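Local coordinates for protein cyclase (Uncultured organism, PDB 5IBZ) that probably acts as a hydrolase or lyase of the putative cyclase family, perhaps with arylformamidase activity, and binds acetylphosphate in its pocket, at residues A42-I47 with E299-A304; S111-A116 with G280-L285; R158-D163 with P196-V201; I202-V207 with A246-A251. One frame throughout, in Å; residues are numbered along the deposited sequence.

Overall arrangement
From the N terminus, helix 37-44 and the turn after it meet strand 299-303 near the chain's other end, so contact 1 closes the longest loop, spanning most of the chain and holding the other three contacts. Within it, strand 113-115 meets strand 278-281 in contact 2, whose loop in turn encloses contacts 3 and 4. These last two follow one another in series: 158-163 pairs with 199-203 in contact 3, and that same strand runs on to meet 244-247 in contact 4. All reach one mixed sheet. Contact 1 packs the helix end against it beside a subunit interface, contacts 3 and 4 build its parallel centre, and contact 2 joins an antiparallel strand at the acetylphosphate pocket.

Contact 1 (A42-I47 with E299-A304); sequences AAARLI and EFFLAA
A helix-to-strand packing contact brings the end of helix 37-44 and the turn after it against strand 299-303, with the Phe-301 side chain set against Ala-43, Ala-44 and Ile-47. The phenylalanine CG stands anti to its backbone N (chi1 -179°), and from there the CD2 corner of the ring meets the helix. CD2 lies 3.6 Å from Ala-44 N and 3.8 Å from Ala-43 CB, and the backbone carbonyl carbon of Ala-43 sits at the ring edge, in its plane. Alanine suits both helix positions, because its single methyl lets the aromatic edge come right up to the backbone.

Ile-47 approaches the same side chain obliquely, and it is its outer part that comes near. Its CG1 is 3.6 Å from Phe-301 CB, while its CD1 reaches the ring root, 3.7 Å from Phe-301 CG. The type I turn from Ala-44 to Ile-47 carries this branched side chain back to the strand. Leu-46 does point at the strand, but meets backbone: its CD1 lies 3.7 Å from Phe-300 N and also touches Glu-299 CB.

Beyond the contact, the Phe-301 ring meets Phe-301 of a second subunit. What results is apolar packing of a helix end on a strand of the sheet, here next to the subunit interface where the two Phe-301 rings meet.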
loop_
_atom_site.group_PDB
_atom_site.type_symbol
_atom_site.label_atom_id
_atom_site.label_comp_id
_atom_site.label_asym_id
_atom_site.label_seq_id
_atom_site.Cartn_x
_atom_site.Cartn_y
_atom_site.Cartn_z
ATOM N N ALA B 42 6.590 -23.788 32.801
ATOM C CA ALA B 42 5.382 -24.541 33.128
ATOM C C ALA B 42 4.489 -24.790 31.903
ATOM O O ALA B 42 3.972 -25.900 31.707
ATOM C CB ALA B 42 4.578 -23.814 34.227
ATOM N N ALA B 43 4.317 -23.774 31.061
ATOM C CA ALA B 43 3.504 -23.904 29.870
ATOM C C ALA B 43 4.094 -24.949 28.924
ATOM O O ALA B 43 3.366 -25.739 28.311
ATOM C CB ALA B 43 3.384 -22.553 29.172
ATOM N N ALA B 44 5.418 -24.962 28.804
ATOM C CA ALA B 44 6.086 -25.927 27.936
ATOM C C ALA B 44 5.808 -27.362 28.347
ATOM O O ALA B 44 5.824 -28.271 27.503
ATOM C CB ALA B 44 7.575 -25.688 27.917
ATOM N N ARG B 45 5.582 -27.609 29.637
ATOM C CA ARG B 45 5.306 -28.968 30.106
ATOM C C ARG B 45 3.938 -29.463 29.614
ATOM O O ARG B 45 3.630 -30.663 29.681
ATOM C CB ARG B 45 5.378 -29.030 31.639
ATOM C CG ARG B 45 6.744 -28.677 32.236
ATOM C CD ARG B 45 7.864 -29.668 31.876
ATOM N NE ARG B 45 8.409 -29.532 30.529
ATOM C CZ ARG B 45 9.204 -28.556 30.099
ATOM N NH1 ARG B 45 9.625 -28.585 28.849
ATOM N NH2 ARG B 45 9.549 -27.532 30.876
ATOM N N LEU B 46 3.116 -28.545 29.117
ATOM C CA LEU B 46 1.820 -28.937 28.539
ATOM C C LEU B 46 1.946 -29.478 27.113
ATOM O O LEU B 46 0.960 -29.971 26.546
ATOM C CB LEU B 46 0.844 -27.758 28.534
ATOM C CG LEU B 46 0.576 -27.172 29.907
ATOM C CD1 LEU B 46 -0.381 -25.987 29.772
ATOM C CD2 LEU B 46 0.037 -28.223 30.859
ATOM N N ILE B 47 3.140 -29.396 26.537
ATOM C CA ILE B 47 3.378 -29.952 25.208
ATOM C C ILE B 47 3.684 -31.446 25.403
ATOM O O ILE B 47 4.832 -31.864 25.621
ATOM C CB ILE B 47 4.505 -29.215 24.456
ATOM C CG1 ILE B 47 4.139 -27.726 24.301
ATOM C CG2 ILE B 47 4.716 -29.828 23.078
ATOM C CD1 ILE B 47 5.204 -26.857 23.671
ATOM N N GLU B 299 -5.998 -26.230 28.504
ATOM C CA GLU B 299 -4.781 -25.476 28.795
ATOM C C GLU B 299 -3.666 -25.965 27.900
ATOM O O GLU B 299 -3.486 -27.175 27.717
ATOM C CB GLU B 299 -4.369 -25.616 30.265
ATOM C CG GLU B 299 -5.428 -25.170 31.261
ATOM C CD GLU B 299 -6.067 -26.328 32.016
ATOM O OE1 GLU B 299 -5.895 -27.488 31.594
ATOM O OE2 GLU B 299 -6.737 -26.076 33.045
ATOM N N PHE B 300 -2.918 -25.033 27.317
ATOM C CA PHE B 300 -1.918 -25.408 26.326
ATOM C C PHE B 300 -0.785 -24.400 26.274
ATOM O O PHE B 300 -0.829 -23.351 26.935
ATOM C CB PHE B 300 -2.561 -25.521 24.945
ATOM C CG PHE B 300 -3.469 -24.364 24.625
ATOM C CD1 PHE B 300 -2.966 -23.192 24.103
ATOM C CD2 PHE B 300 -4.818 -24.440 24.895
ATOM C CE1 PHE B 300 -3.796 -22.136 23.832
ATOM C CE2 PHE B 300 -5.650 -23.387 24.630
ATOM C CZ PHE B 300 -5.139 -22.226 24.104
ATOM N N PHE B 301 0.242 -24.739 25.508
ATOM C CA PHE B 301 1.314 -23.791 25.224
ATOM C C PHE B 301 0.866 -22.949 24.041
ATOM O O PHE B 301 0.381 -23.476 23.045
ATOM C CB PHE B 301 2.636 -24.517 24.944
ATOM C CG PHE B 301 3.805 -23.611 24.666
ATOM C CD1 PHE B 301 4.062 -23.157 23.375
ATOM C CD2 PHE B 301 4.654 -23.251 25.688
ATOM C CE1 PHE B 301 5.168 -22.343 23.125
ATOM C CE2 PHE B 301 5.749 -22.420 25.446
ATOM C CZ PHE B 301 6.003 -21.982 24.160
ATOM N N LEU B 302 0.979 -21.636 24.184
ATOM C CA LEU B 302 0.559 -20.693 23.155
ATOM C C LEU B 302 1.738 -19.884 22.653
ATOM O O LEU B 302 2.424 -19.245 23.457
ATOM C CB LEU B 302 -0.493 -19.752 23.712
ATOM C CG LEU B 302 -1.049 -18.710 22.739
ATOM C CD1 LEU B 302 -1.687 -19.362 21.537
ATOM C CD2 LEU B 302 -2.046 -17.849 23.453
ATOM N N ALA B 303 1.988 -19.935 21.340
ATOM C CA ALA B 303 2.967 -19.061 20.702
ATOM C C ALA B 303 2.223 -18.005 19.925
ATOM O O ALA B 303 1.795 -18.255 18.779
ATOM C CB ALA B 303 3.890 -19.849 19.784
ATOM N N ALA B 304 2.048 -16.841 20.557
ATOM C CA ALA B 304 1.262 -15.753 19.991
ATOM C C ALA B 304 2.073 -14.461 19.981
ATOM O O ALA B 304 1.553 -13.361 20.211
ATOM C CB ALA B 304 -0.024 -15.586 20.748
#

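Contact 2 (S111-A116 with G280-L285); sequences STQWDA and GEIWWL. With UVW (acetylphosphate), chain F.
Gln-113 lies across the antiparallel pair it makes with Glu-281, and against Ile-282 just beyond it; its side chain can be followed outward. CB leads to CG, set between the backbone N and the carbonyl carbon (chi1 71°), which rests 3.6 Å from Glu-281 O. CD then passes Glu-281 CB, and the amide splits. NE2 donates to Ser-111 O at 2.9 Å, in the plane of that carbonyl, and brushes Ile-282 CD1; OE1 lies 3.2 Å from Glu-281 OE1, close but not bonded. Glutamine suits this place because its long arm reaches the pocket while NE2 donates to the backbone. Glu-281 OE2 comes within 2.6 Å of acetylphosphate O2P; the ligand is hydrogen-bonded to His-119, His-268 and Arg-69.

The backbone oxygen of Gln-113 is gripped twice, from opposite faces of its plane, by Glu-281 N and Trp-283 NE1, the latter at 3.1 Å and nearly straight (168°). Trp-283 turns its edge to the face of Trp-114, with planes at 74°, and takes Thr-112 CG2 over its own face. Gly-280 lets the Trp-114 ring lie close on the backbone. Beyond the pair, Trp-114 packs on Ile-199 and Trp-283 on Val-201, both of strand 199-203, while strands 244-247 and 314-316 flank the two strands.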
loop_
_atom_site.group_PDB
_atom_site.type_symbol
_atom_site.label_atom_id
_atom_site.label_comp_id
_atom_site.label_asym_id
_atom_site.label_seq_id
_atom_site.Cartn_x
_atom_site.Cartn_y
_atom_site.Cartn_z
ATOM N N SER B 111 -6.773 -8.047 10.720
ATOM C CA SER B 111 -6.871 -9.503 10.691
ATOM C C SER B 111 -6.741 -10.037 12.119
ATOM O O SER B 111 -6.898 -9.288 13.073
ATOM C CB SER B 111 -5.800 -10.099 9.768
ATOM O OG SER B 111 -6.062 -11.458 9.462
ATOM N N THR B 112 -6.461 -11.328 12.284
ATOM C CA THR B 112 -6.071 -11.856 13.587
ATOM C C THR B 112 -4.990 -10.944 14.166
ATOM O O THR B 112 -4.013 -10.636 13.491
ATOM C CB THR B 112 -5.567 -13.298 13.458
ATOM O OG1 THR B 112 -6.606 -14.102 12.868
ATOM C CG2 THR B 112 -5.148 -13.843 14.797
ATOM N N GLN B 113 -5.166 -10.511 15.409
ATOM C CA GLN B 113 -4.352 -9.417 15.924
ATOM C C GLN B 113 -4.174 -9.422 17.426
ATOM O O GLN B 113 -5.006 -9.968 18.166
ATOM C CB GLN B 113 -4.979 -8.071 15.521
ATOM C CG GLN B 113 -6.282 -7.749 16.267
ATOM C CD GLN B 113 -7.046 -6.615 15.625
ATOM O OE1 GLN B 113 -7.068 -5.487 16.107
ATOM N NE2 GLN B 113 -7.628 -6.905 14.496
ATOM N N TRP B 114 -3.091 -8.777 17.847
ATOM C CA TRP B 114 -2.977 -8.184 19.188
ATOM C C TRP B 114 -3.087 -6.678 19.034
ATOM O O TRP B 114 -2.533 -6.106 18.088
ATOM C CB TRP B 114 -1.647 -8.467 19.873
ATOM C CG TRP B 114 -1.476 -9.796 20.473
ATOM C CD1 TRP B 114 -0.530 -10.703 20.136
ATOM C CD2 TRP B 114 -2.224 -10.378 21.549
ATOM N NE1 TRP B 114 -0.633 -11.818 20.928
ATOM C CE2 TRP B 114 -1.665 -11.650 21.803
ATOM C CE3 TRP B 114 -3.304 -9.961 22.310
ATOM C CZ2 TRP B 114 -2.163 -12.500 22.768
ATOM C CZ3 TRP B 114 -3.785 -10.798 23.290
ATOM C CH2 TRP B 114 -3.221 -12.063 23.504
ATOM N N ASP B 115 -3.755 -6.055 19.993
ATOM C CA ASP B 115 -3.764 -4.604 20.124
ATOM C C ASP B 115 -2.823 -4.232 21.234
ATOM O O ASP B 115 -2.904 -4.784 22.331
ATOM C CB ASP B 115 -5.164 -4.101 20.420
ATOM C CG ASP B 115 -6.152 -4.491 19.331
ATOM O OD1 ASP B 115 -5.720 -4.708 18.173
ATOM O OD2 ASP B 115 -7.358 -4.603 19.644
ATOM N N ALA B 116 -1.888 -3.332 20.946
ATOM C CA ALA B 116 -0.948 -2.835 21.959
ATOM C C ALA B 116 -1.640 -1.914 22.942
ATOM O O ALA B 116 -2.766 -1.467 22.711
ATOM C CB ALA B 116 0.193 -2.104 21.296
ATOM N N GLY B 280 -6.789 -9.296 22.088
ATOM C CA GLY B 280 -6.660 -10.043 20.848
ATOM C C GLY B 280 -8.004 -10.189 20.164
ATOM O O GLY B 280 -9.021 -10.428 20.822
ATOM N N GLU B 281 -8.027 -10.002 18.846
ATOM C CA GLU B 281 -9.286 -10.007 18.110
ATOM C C GLU B 281 -9.170 -10.780 16.818
ATOM O O GLU B 281 -8.086 -10.875 16.231
ATOM C CB GLU B 281 -9.749 -8.576 17.805
ATOM C CG GLU B 281 -10.110 -7.812 19.075
ATOM C CD GLU B 281 -10.254 -6.315 18.888
ATOM O OE1 GLU B 281 -9.762 -5.762 17.887
ATOM O OE2 GLU B 281 -10.898 -5.710 19.766
ATOM N N ILE B 282 -10.307 -11.281 16.365
ATOM C CA ILE B 282 -10.451 -12.042 15.111
ATOM C C ILE B 282 -9.563 -13.298 15.087
ATOM O O ILE B 282 -9.028 -13.725 14.057
ATOM C CB ILE B 282 -10.166 -11.178 13.834
ATOM C CG1 ILE B 282 -10.556 -9.703 14.055
ATOM C CG2 ILE B 282 -10.949 -11.786 12.679
ATOM C CD1 ILE B 282 -10.473 -8.830 12.804
ATOM N N TRP B 283 -9.453 -13.947 16.233
ATOM C CA TRP B 283 -8.823 -15.260 16.275
ATOM C C TRP B 283 -9.813 -16.315 15.772
ATOM O O TRP B 283 -11.026 -16.075 15.737
ATOM C CB TRP B 283 -8.341 -15.584 17.705
ATOM C CG TRP B 283 -7.202 -14.722 18.211
ATOM C CD1 TRP B 283 -6.969 -13.410 17.923
ATOM C CD2 TRP B 283 -6.155 -15.125 19.104
ATOM N NE1 TRP B 283 -5.840 -12.964 18.583
ATOM C CE2 TRP B 283 -5.322 -14.001 19.312
ATOM C CE3 TRP B 283 -5.832 -16.330 19.736
ATOM C CZ2 TRP B 283 -4.210 -14.046 20.141
ATOM C CZ3 TRP B 283 -4.722 -16.371 20.562
ATOM C CH2 TRP B 283 -3.927 -15.245 20.753
ATOM N N TRP B 284 -9.295 -17.471 15.355
ATOM C CA TRP B 284 -10.097 -18.563 14.812
ATOM C C TRP B 284 -9.968 -19.755 15.730
ATOM O O TRP B 284 -8.884 -20.333 15.858
ATOM C CB TRP B 284 -9.644 -18.946 13.398
ATOM C CG TRP B 284 -10.503 -20.035 12.823
ATOM C CD1 TRP B 284 -10.246 -21.378 12.831
ATOM C CD2 TRP B 284 -11.774 -19.870 12.184
ATOM N NE1 TRP B 284 -11.285 -22.061 12.238
ATOM C CE2 TRP B 284 -12.233 -21.157 11.831
ATOM C CE3 TRP B 284 -12.578 -18.757 11.882
ATOM C CZ2 TRP B 284 -13.449 -21.356 11.169
ATOM C CZ3 TRP B 284 -13.779 -18.961 11.229
ATOM C CH2 TRP B 284 -14.205 -20.253 10.888
ATOM N N LEU B 285 -11.069 -20.120 16.386
ATOM C CA LEU B 285 -11.007 -21.073 17.483
ATOM C C LEU B 285 -11.792 -22.357 17.264
ATOM O O LEU B 285 -11.834 -23.210 18.148
ATOM C CB LEU B 285 -11.507 -20.378 18.758
ATOM C CG LEU B 285 -10.698 -19.133 19.147
ATOM C CD1 LEU B 285 -11.261 -18.488 20.399
ATOM C CD2 LEU B 285 -9.224 -19.455 19.330
HETATM C C1 UVW F . -13.158 -1.092 17.059
HETATM O O1 UVW F . -12.508 -0.682 16.159
HETATM C C1M UVW F . -14.605 -0.635 17.229
HETATM O O2 UVW F . -12.627 -2.000 17.980
HETATM P P UVW F . -11.047 -2.454 17.995
HETATM O O1P UVW F . -10.134 -1.256 17.886
HETATM O O2P UVW F . -10.839 -3.168 19.312
HETATM O O3P UVW F . -10.730 -3.398 16.864
#

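Contact 3 (R158-D163 with P196-V201); sequences RGVLVD and PGDILV
Arg-158 grips Asp-198 side-on with two nitrogens, one to each carboxylate oxygen. NE reaches OD1 of Asp-198 at 2.8 Å and NH2 reaches its OD2 at 2.8 Å, the second bond almost straight (177°). Both oxygens are met on their syn sides and the guanidinium and carboxylate planes lie 21° apart, a close match for a bidentate salt bridge. The arginine chain bends at chi3 (80°), which brings NE back to the acid. Asp-198 OD2 also touches Val-160 CG2.

Next to this pair the backbones bond as parallel strands. Ile-199 N donates to Arg-158 O at 2.9 Å, and Ile-199 O takes Val-160 N; Val-160 O then receives Val-201 N at 2.8 Å, and Val-201 O takes Val-162 N. The side chains of Leu-161, Ile-199 and Val-201 lie on one face of the sheet, those of Val-160 and Leu-200 on the other. The beta-branched residues suit extended backbone. Gly-197 takes a positive phi, easy for glycine, at the entry to the strand. There a water donates to both Arg-158 O and Gly-197 O, joining the chains just before strand 199-203.

Further out, Leu-195 N binds Asp-198 OD2 and Lys-193 O takes Arg-158 NH2, so the loop before the strand positions both charges. Helix 180-190 packs on Val-160 and Val-162, and helix 286-295 lies on Leu-161. Two neighbouring parallel strands are thus joined by a connection that includes helix 180-190, which packs on one face, as in a beta-alpha-beta crossover.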
loop_
_atom_site.group_PDB
_atom_site.type_symbol
_atom_site.label_atom_id
_atom_site.label_comp_id
_atom_site.label_asym_id
_atom_site.label_seq_id
_atom_site.Cartn_x
_atom_site.Cartn_y
_atom_site.Cartn_z
ATOM N N ARG B 158 1.464 -19.774 28.658
ATOM C CA ARG B 158 0.310 -20.648 28.831
ATOM C C ARG B 158 -0.946 -19.975 28.283
ATOM O O ARG B 158 -1.191 -18.791 28.532
ATOM C CB ARG B 158 0.124 -21.013 30.304
ATOM C CG ARG B 158 -0.346 -22.460 30.513
ATOM C CD ARG B 158 -0.386 -22.815 31.977
ATOM N NE ARG B 158 -1.599 -22.278 32.530
ATOM C CZ ARG B 158 -2.535 -22.980 33.157
ATOM N NH1 ARG B 158 -2.375 -24.270 33.419
ATOM N NH2 ARG B 158 -3.625 -22.367 33.569
ATOM N N GLY B 159 -1.713 -20.721 27.491
ATOM C CA GLY B 159 -3.003 -20.249 27.022
ATOM C C GLY B 159 -4.083 -21.165 27.552
ATOM O O GLY B 159 -3.844 -22.354 27.795
ATOM N N VAL B 160 -5.269 -20.602 27.758
ATOM C CA VAL B 160 -6.427 -21.352 28.196
ATOM C C VAL B 160 -7.624 -20.947 27.339
ATOM O O VAL B 160 -7.950 -19.747 27.239
ATOM C CB VAL B 160 -6.742 -21.102 29.683
ATOM C CG1 VAL B 160 -7.976 -21.938 30.126
ATOM C CG2 VAL B 160 -5.519 -21.419 30.530
ATOM N N LEU B 161 -8.243 -21.942 26.707
ATOM C CA LEU B 161 -9.497 -21.755 25.980
ATOM C C LEU B 161 -10.674 -21.842 26.915
ATOM O O LEU B 161 -10.784 -22.790 27.687
ATOM C CB LEU B 161 -9.668 -22.807 24.882
ATOM C CG LEU B 161 -11.013 -22.813 24.155
ATOM C CD1 LEU B 161 -11.172 -21.580 23.300
ATOM C CD2 LEU B 161 -11.149 -24.087 23.318
ATOM N N VAL B 162 -11.544 -20.835 26.857
ATOM C CA VAL B 162 -12.853 -20.961 27.469
ATOM C C VAL B 162 -13.903 -20.926 26.350
ATOM O O VAL B 162 -14.076 -19.919 25.644
ATOM C CB VAL B 162 -13.077 -19.873 28.558
ATOM C CG1 VAL B 162 -13.000 -18.453 28.005
ATOM C CG2 VAL B 162 -14.366 -20.120 29.300
ATOM N N ASP B 163 -14.577 -22.054 26.181
ATOM C CA ASP B 163 -15.512 -22.239 25.081
ATOM C C ASP B 163 -16.890 -21.836 25.551
ATOM O O ASP B 163 -17.679 -22.648 26.013
ATOM C CB ASP B 163 -15.480 -23.673 24.590
ATOM C CG ASP B 163 -16.211 -23.859 23.269
ATOM O OD1 ASP B 163 -17.009 -22.976 22.887
ATOM O OD2 ASP B 163 -15.984 -24.922 22.635
ATOM N N PRO B 196 -1.827 -17.111 37.065
ATOM C CA PRO B 196 -1.222 -15.840 36.687
ATOM C C PRO B 196 -0.327 -15.968 35.456
ATOM O O PRO B 196 0.388 -16.975 35.291
ATOM C CB PRO B 196 -0.417 -15.458 37.943
ATOM C CG PRO B 196 -1.131 -16.110 39.040
ATOM C CD PRO B 196 -1.647 -17.400 38.499
ATOM N N GLY B 197 -0.408 -14.974 34.573
ATOM C CA GLY B 197 0.337 -14.962 33.331
ATOM C C GLY B 197 -0.404 -15.579 32.141
ATOM O O GLY B 197 0.029 -15.435 31.007
ATOM N N ASP B 198 -1.513 -16.273 32.396
ATOM C CA ASP B 198 -2.221 -16.936 31.307
ATOM C C ASP B 198 -2.720 -15.931 30.281
ATOM O O ASP B 198 -3.039 -14.781 30.593
ATOM C CB ASP B 198 -3.427 -17.736 31.811
ATOM C CG ASP B 198 -3.060 -19.039 32.477
ATOM O OD1 ASP B 198 -1.865 -19.446 32.454
ATOM O OD2 ASP B 198 -4.001 -19.672 33.035
ATOM N N ILE B 199 -2.769 -16.384 29.038
ATOM C CA ILE B 199 -3.511 -15.719 27.994
ATOM C C ILE B 199 -4.845 -16.444 27.859
ATOM O O ILE B 199 -4.868 -17.642 27.587
ATOM C CB ILE B 199 -2.734 -15.746 26.682
ATOM C CG1 ILE B 199 -1.480 -14.872 26.821
ATOM C CG2 ILE B 199 -3.587 -15.242 25.527
ATOM C CD1 ILE B 199 -0.404 -15.196 25.841
ATOM N N LEU B 200 -5.942 -15.730 28.064
ATOM C CA LEU B 200 -7.280 -16.285 27.959
ATOM C C LEU B 200 -7.806 -16.126 26.547
ATOM O O LEU B 200 -7.782 -15.044 25.987
ATOM C CB LEU B 200 -8.196 -15.598 28.947
ATOM C CG LEU B 200 -9.611 -16.164 29.008
ATOM C CD1 LEU B 200 -9.634 -17.561 29.637
ATOM C CD2 LEU B 200 -10.502 -15.227 29.799
ATOM N N VAL B 201 -8.282 -17.225 25.981
ATOM C CA VAL B 201 -8.767 -17.247 24.619
ATOM C C VAL B 201 -10.245 -17.646 24.663
ATOM O O VAL B 201 -10.582 -18.740 25.145
ATOM C CB VAL B 201 -7.936 -18.242 23.763
ATOM C CG1 VAL B 201 -8.442 -18.304 22.385
ATOM C CG2 VAL B 201 -6.447 -17.844 23.781
HETATM O O HOH W 1 2.062 -17.935 30.775
HETATM O O HOH W 2 0.882 -16.717 28.761
#

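Contact 4 (I202-V207 with A246-A251); sequences IRTGLV and AADNIA
Asp-248 OD1 takes two hydrogen bonds from Thr-204, one from its N at 2.7 Å and one from its OG1, also at 2.7 Å. The backbone N comes on the syn side of the carboxylate, the hydroxyl from above its plane (43° out). The other oxygen, Asp-248 OD2, accepts from Gly-205 N at 2.9 Å. Asp-248 CG sits between its own backbone N and carbonyl carbon (chi1 65°), and the carboxylate meets the turn after strand 199-203. Threonine suits its place twice over, since OG1 also accepts from Leu-206 N at 3.1 Å in an ST turn. Gly-205 has a positive phi (82°), which glycine adopts readily.

Before the turn, Ile-202 N donates to Ala-246 O at 2.8 Å in the parallel pairing. After it, Val-207 N bonds to Asp-248 O at 3.0 Å, and Val-207 CG1 packs on Asp-248 CB. Leu-206 CD2 rests on Asn-249 CB, 3.7 Å away; the asparagine amide is held by Thr-227 O and Leu-252 N. Ile-250, which lines the acetylphosphate pocket, follows.

Three donors on one buried carboxylate would favour its charged form, and nearby Arg-203, though committed to Glu-208 and Asp-163, may add a little. Asp-248 thereby pins two strand-end loops together next to the ligand site.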
loop_
_atom_site.group_PDB
_atom_site.type_symbol
_atom_site.label_atom_id
_atom_site.label_comp_id
_atom_site.label_asym_id
_atom_site.label_seq_id
_atom_site.Cartn_x
_atom_site.Cartn_y
_atom_site.Cartn_z
ATOM N N ILE B 202 -11.124 -16.741 24.227
ATOM C CA ILE B 202 -12.572 -16.896 24.390
ATOM C C ILE B 202 -13.260 -17.221 23.079
ATOM O O ILE B 202 -13.175 -16.427 22.113
ATOM C CB ILE B 202 -13.207 -15.608 24.957
ATOM C CG1 ILE B 202 -12.475 -15.196 26.240
ATOM C CG2 ILE B 202 -14.706 -15.802 25.226
ATOM C CD1 ILE B 202 -12.916 -13.848 26.779
ATOM N N ARG B 203 -13.931 -18.371 23.026
ATOM C CA ARG B 203 -14.743 -18.713 21.855
ATOM C C ARG B 203 -16.182 -18.214 22.005
ATOM O O ARG B 203 -16.942 -18.702 22.877
ATOM C CB ARG B 203 -14.751 -20.224 21.596
ATOM C CG ARG B 203 -15.633 -20.590 20.402
ATOM C CD ARG B 203 -15.325 -21.979 19.836
ATOM N NE ARG B 203 -16.210 -22.314 18.718
ATOM C CZ ARG B 203 -17.262 -23.126 18.790
ATOM N NH1 ARG B 203 -17.618 -23.699 19.930
ATOM N NH2 ARG B 203 -17.969 -23.348 17.703
ATOM N N THR B 204 -16.502 -17.238 21.148
ATOM C CA THR B 204 -17.831 -16.638 20.997
ATOM C C THR B 204 -18.586 -17.127 19.765
ATOM O O THR B 204 -19.806 -16.926 19.640
ATOM C CB THR B 204 -17.771 -15.113 20.846
ATOM O OG1 THR B 204 -17.374 -14.779 19.506
ATOM C CG2 THR B 204 -16.844 -14.479 21.850
ATOM N N GLY B 205 -17.846 -17.719 18.844
ATOM C CA GLY B 205 -18.405 -18.249 17.607
ATOM C C GLY B 205 -18.622 -17.216 16.512
ATOM O O GLY B 205 -18.965 -17.576 15.387
ATOM N N LEU B 206 -18.436 -15.932 16.813
ATOM C CA LEU B 206 -18.917 -14.906 15.888
ATOM C C LEU B 206 -18.250 -15.002 14.506
ATOM O O LEU B 206 -18.946 -14.944 13.474
ATOM C CB LEU B 206 -18.727 -13.508 16.487
ATOM C CG LEU B 206 -19.297 -12.368 15.631
ATOM C CD1 LEU B 206 -20.805 -12.475 15.509
ATOM C CD2 LEU B 206 -18.894 -10.975 16.141
ATOM N N VAL B 207 -16.927 -15.170 14.462
ATOM C CA VAL B 207 -16.222 -15.202 13.186
ATOM C C VAL B 207 -16.625 -16.430 12.343
ATOM O O VAL B 207 -16.476 -16.427 11.109
ATOM C CB VAL B 207 -14.681 -15.167 13.397
ATOM C CG1 VAL B 207 -14.197 -16.434 14.053
ATOM C CG2 VAL B 207 -13.956 -14.922 12.103
ATOM N N ALA B 246 -7.991 -12.733 24.353
ATOM C CA ALA B 246 -8.274 -12.761 22.931
ATOM C C ALA B 246 -9.599 -13.438 22.683
ATOM O O ALA B 246 -10.026 -14.269 23.476
ATOM C CB ALA B 246 -7.197 -13.467 22.193
ATOM N N ALA B 247 -10.210 -13.127 21.540
ATOM C CA ALA B 247 -11.475 -13.750 21.165
ATOM C C ALA B 247 -11.630 -13.884 19.653
ATOM O O ALA B 247 -10.889 -13.271 18.865
ATOM C CB ALA B 247 -12.658 -12.957 21.733
ATOM N N ASP B 248 -12.582 -14.733 19.277
ATOM C CA ASP B 248 -12.960 -14.940 17.888
ATOM C C ASP B 248 -14.143 -14.043 17.484
ATOM O O ASP B 248 -14.993 -14.424 16.672
ATOM C CB ASP B 248 -13.310 -16.405 17.665
ATOM C CG ASP B 248 -14.530 -16.822 18.437
ATOM O OD1 ASP B 248 -14.931 -16.028 19.321
ATOM O OD2 ASP B 248 -15.083 -17.928 18.168
ATOM N N ASN B 249 -14.192 -12.842 18.047
ATOM C CA ASN B 249 -15.092 -11.804 17.539
ATOM C C ASN B 249 -14.220 -10.654 17.029
ATOM O O ASN B 249 -12.995 -10.821 16.864
ATOM C CB ASN B 249 -16.110 -11.367 18.597
ATOM C CG ASN B 249 -15.470 -10.818 19.846
ATOM O OD1 ASN B 249 -14.272 -10.536 19.865
ATOM N ND2 ASN B 249 -16.279 -10.637 20.900
ATOM N N ILE B 250 -14.809 -9.497 16.745
ATOM C CA ILE B 250 -14.064 -8.419 16.111
ATOM C C ILE B 250 -13.631 -7.360 17.128
ATOM O O ILE B 250 -12.580 -6.739 16.975
ATOM C CB ILE B 250 -14.883 -7.722 14.988
ATOM C CG1 ILE B 250 -15.626 -8.746 14.127
ATOM C CG2 ILE B 250 -13.971 -6.867 14.150
ATOM C CD1 ILE B 250 -14.767 -9.823 13.480
ATOM N N ALA B 251 -14.424 -7.173 18.181
ATOM C CA ALA B 251 -14.184 -6.094 19.139
ATOM C C ALA B 251 -13.887 -6.527 20.578
ATOM O O ALA B 251 -13.779 -5.670 21.451
ATOM C CB ALA B 251 -15.382 -5.178 19.149
#